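Local coordinates for protein carbohydrate binding module (Uncultured bacterium, PDB 2W3J) that probably binds uronic acid sugars as a calcium-containing, non-catalytic carbohydrate-binding module of family 35, at residues Asp19-Gly24 / Phe30-Asn35. Sequence-based numbering, arbitrary orientation. Where two conformers were deposited one is given.
Sequences DNKHAG and FIDTEN. With CA (calcium ion), chain B.
The ring of F30 is covered on one face by the carbonyl O of D19, 3.4 Å above the plane and offset toward the rim at CD2. A chi1 of 49° sets CG between the backbone N and carbonyl carbon of F30 and turns the ring toward the 19-24 loop, where CZ packs against K21 N at 3.7 Å and H22 CD2 at 3.9 Å, with H22 N at the ring edge. W92 meets the same ring edge-to-face. An alanine in place of F30 would probably open a gap beside the loop and deprive H22 and W92 of their shared aromatic neighbour. The backbones of D19 and F30 form an antiparallel hydrogen-bonded pair, D19 N to F30 O and F30 N to D19 O both spanning 2.9 Å. Beyond it, D32 extends with CG anti to its backbone N (chi1 -174°) and divides its carboxylate: OD1 binds calcium at 2.4 Å, while OD2 takes a long salt bridge from K21 NZ at 3.9 Å. Water 2 joins that lysine to OD2, and water 1 donates to both D32 OD2 and D19 OD2, which probably eases the proximity of two acidic groups. T33 O and four waters complete the calcium shell, one water also donating to N35 OD1. This two-stranded hairpin, with a calcium site at the end of its second strand, belongs to the beta-sandwich characteristic of family 35 carbohydrate-binding modules.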
loop_
_atom_site.group_PDB
_atom_site.type_symbol
_atom_site.label_atom_id
_atom_site.label_comp_id
_atom_site.label_asym_id
_atom_site.label_seq_id
_atom_site.Cartn_x
_atom_site.Cartn_y
_atom_site.Cartn_z
ATOM N N ASP A 19 -8.223 -6.915 -8.834
ATOM C CA ASP A 19 -9.620 -6.835 -9.281
ATOM C C ASP A 19 -9.977 -5.421 -9.670
ATOM O O ASP A 19 -9.197 -4.494 -9.467
ATOM C CB ASP A 19 -10.568 -7.354 -8.213
ATOM C CG ASP A 19 -11.931 -7.817 -8.806
ATOM O OD1 ASP A 19 -12.275 -7.487 -9.976
ATOM O OD2 ASP A 19 -12.651 -8.469 -8.066
ATOM N N ASN A 20 -11.153 -5.237 -10.275
ATOM C CA ASN A 20 -11.557 -3.917 -10.702
ATOM C C ASN A 20 -13.061 -3.716 -10.424
ATOM O O ASN A 20 -13.673 -2.781 -10.993
ATOM C CB ASN A 20 -11.273 -3.684 -12.194
ATOM C CG ASN A 20 -11.911 -4.750 -13.077
ATOM O OD1 ASN A 20 -12.776 -5.500 -12.607
ATOM N ND2 ASN A 20 -11.468 -4.859 -14.341
ATOM N N LYS A 21 -13.611 -4.535 -9.531
ATOM C CA LYS A 21 -15.083 -4.607 -9.405
ATOM C C LYS A 21 -15.723 -3.332 -8.852
ATOM O O LYS A 21 -16.838 -2.967 -9.259
ATOM C CB LYS A 21 -15.556 -5.870 -8.681
ATOM C CG LYS A 21 -15.404 -5.870 -7.193
ATOM C CD LYS A 21 -15.960 -7.152 -6.582
ATOM C CE LYS A 21 -15.239 -7.445 -5.280
ATOM N NZ LYS A 21 -15.411 -8.828 -4.805
ATOM N N HIS A 22 -15.028 -2.624 -7.964
ATOM C CA HIS A 22 -15.529 -1.314 -7.526
ATOM C C HIS A 22 -14.896 -0.205 -8.346
ATOM O O HIS A 22 -13.675 -0.013 -8.318
ATOM C CB HIS A 22 -15.251 -1.081 -6.026
ATOM C CG HIS A 22 -15.701 -2.194 -5.144
ATOM N ND1 HIS A 22 -17.029 -2.403 -4.831
ATOM C CD2 HIS A 22 -15.004 -3.154 -4.483
ATOM C CE1 HIS A 22 -17.135 -3.455 -4.036
ATOM N NE2 HIS A 22 -15.917 -3.927 -3.806
ATOM N N ALA A 23 -15.711 0.561 -9.076
ATOM C CA ALA A 23 -15.205 1.669 -9.884
ATOM C C ALA A 23 -14.513 2.748 -9.062
ATOM O O ALA A 23 -14.776 2.883 -7.845
ATOM C CB ALA A 23 -16.329 2.263 -10.749
ATOM N N GLY A 24 -13.621 3.502 -9.698
ATOM C CA GLY A 24 -12.997 4.630 -9.015
ATOM C C GLY A 24 -11.525 4.443 -8.717
ATOM O O GLY A 24 -10.861 5.376 -8.243
ATOM N N PHE A 30 -7.139 -2.813 -8.409
ATOM C CA PHE A 30 -6.646 -2.665 -7.042
ATOM C C PHE A 30 -6.397 -4.057 -6.518
ATOM O O PHE A 30 -6.789 -5.050 -7.158
ATOM C CB PHE A 30 -7.712 -1.985 -6.159
ATOM C CG PHE A 30 -9.091 -2.589 -6.278
ATOM C CD1 PHE A 30 -9.468 -3.682 -5.493
ATOM C CD2 PHE A 30 -10.018 -2.053 -7.173
ATOM C CE1 PHE A 30 -10.748 -4.261 -5.592
ATOM C CE2 PHE A 30 -11.321 -2.617 -7.243
ATOM C CZ PHE A 30 -11.667 -3.714 -6.456
ATOM N N ILE A 31 -5.729 -4.135 -5.364
ATOM C CA ILE A 31 -5.488 -5.422 -4.713
ATOM C C ILE A 31 -6.647 -5.792 -3.776
ATOM O O ILE A 31 -7.051 -5.009 -2.949
ATOM C CB ILE A 31 -4.190 -5.392 -3.895
ATOM C CG1 ILE A 31 -2.987 -5.067 -4.806
ATOM C CG2 ILE A 31 -3.987 -6.718 -3.149
ATOM C CD1 ILE A 31 -2.876 -5.911 -6.070
ATOM N N ASP A 32 -7.168 -6.997 -3.937
ATOM C CA ASP A 32 -8.217 -7.498 -3.038
ATOM C C ASP A 32 -7.633 -8.729 -2.365
ATOM O O ASP A 32 -7.525 -9.798 -2.972
ATOM C CB ASP A 32 -9.464 -7.838 -3.878
ATOM C CG ASP A 32 -10.661 -8.231 -3.054
ATOM O OD1 ASP A 32 -10.497 -8.679 -1.910
ATOM O OD2 ASP A 32 -11.794 -8.122 -3.587
ATOM N N THR A 33 -7.155 -8.574 -1.130
ATOM C CA THR A 33 -6.480 -9.704 -0.501
ATOM C C THR A 33 -7.492 -10.720 -0.005
ATOM O O THR A 33 -8.674 -10.391 0.183
ATOM C CB THR A 33 -5.699 -9.258 0.765
ATOM O OG1 THR A 33 -6.589 -8.548 1.622
ATOM C CG2 THR A 33 -4.562 -8.312 0.408
ATOM N N GLU A 34 -7.012 -11.939 0.252
ATOM C CA GLU A 34 -7.850 -12.857 1.000
ATOM C C GLU A 34 -8.070 -12.337 2.430
ATOM O O GLU A 34 -7.385 -11.410 2.920
ATOM C CB GLU A 34 -7.260 -14.271 0.989
ATOM C CG GLU A 34 -6.222 -14.514 2.059
ATOM C CD GLU A 34 -4.905 -13.766 1.821
ATOM O OE1 GLU A 34 -3.971 -13.953 2.648
ATOM O OE2 GLU A 34 -4.795 -13.004 0.818
ATOM N N ASN A 35 -9.077 -12.897 3.093
ATOM C CA ASN A 35 -9.392 -12.466 4.441
ATOM C C ASN A 35 -8.547 -13.286 5.417
ATOM O O ASN A 35 -8.969 -14.350 5.912
ATOM C CB ASN A 35 -10.882 -12.658 4.741
ATOM C CG ASN A 35 -11.760 -11.844 3.840
ATOM O OD1 ASN A 35 -11.358 -10.791 3.341
ATOM N ND2 ASN A 35 -12.973 -12.331 3.606
HETATM CA CA CA B . -10.192 -8.473 0.410
HETATM O O HOH W 1 -12.276 -10.026 -6.125
HETATM O O HOH W 2 -14.023 -9.105 -2.090
HETATM O O HOH W 3 -8.806 -6.493 0.251
HETATM O O HOH W 4 -9.317 -8.524 2.660
HETATM O O HOH W 5 -11.944 -9.986 0.861
HETATM O O HOH W 6 -11.972 -6.677 0.175
#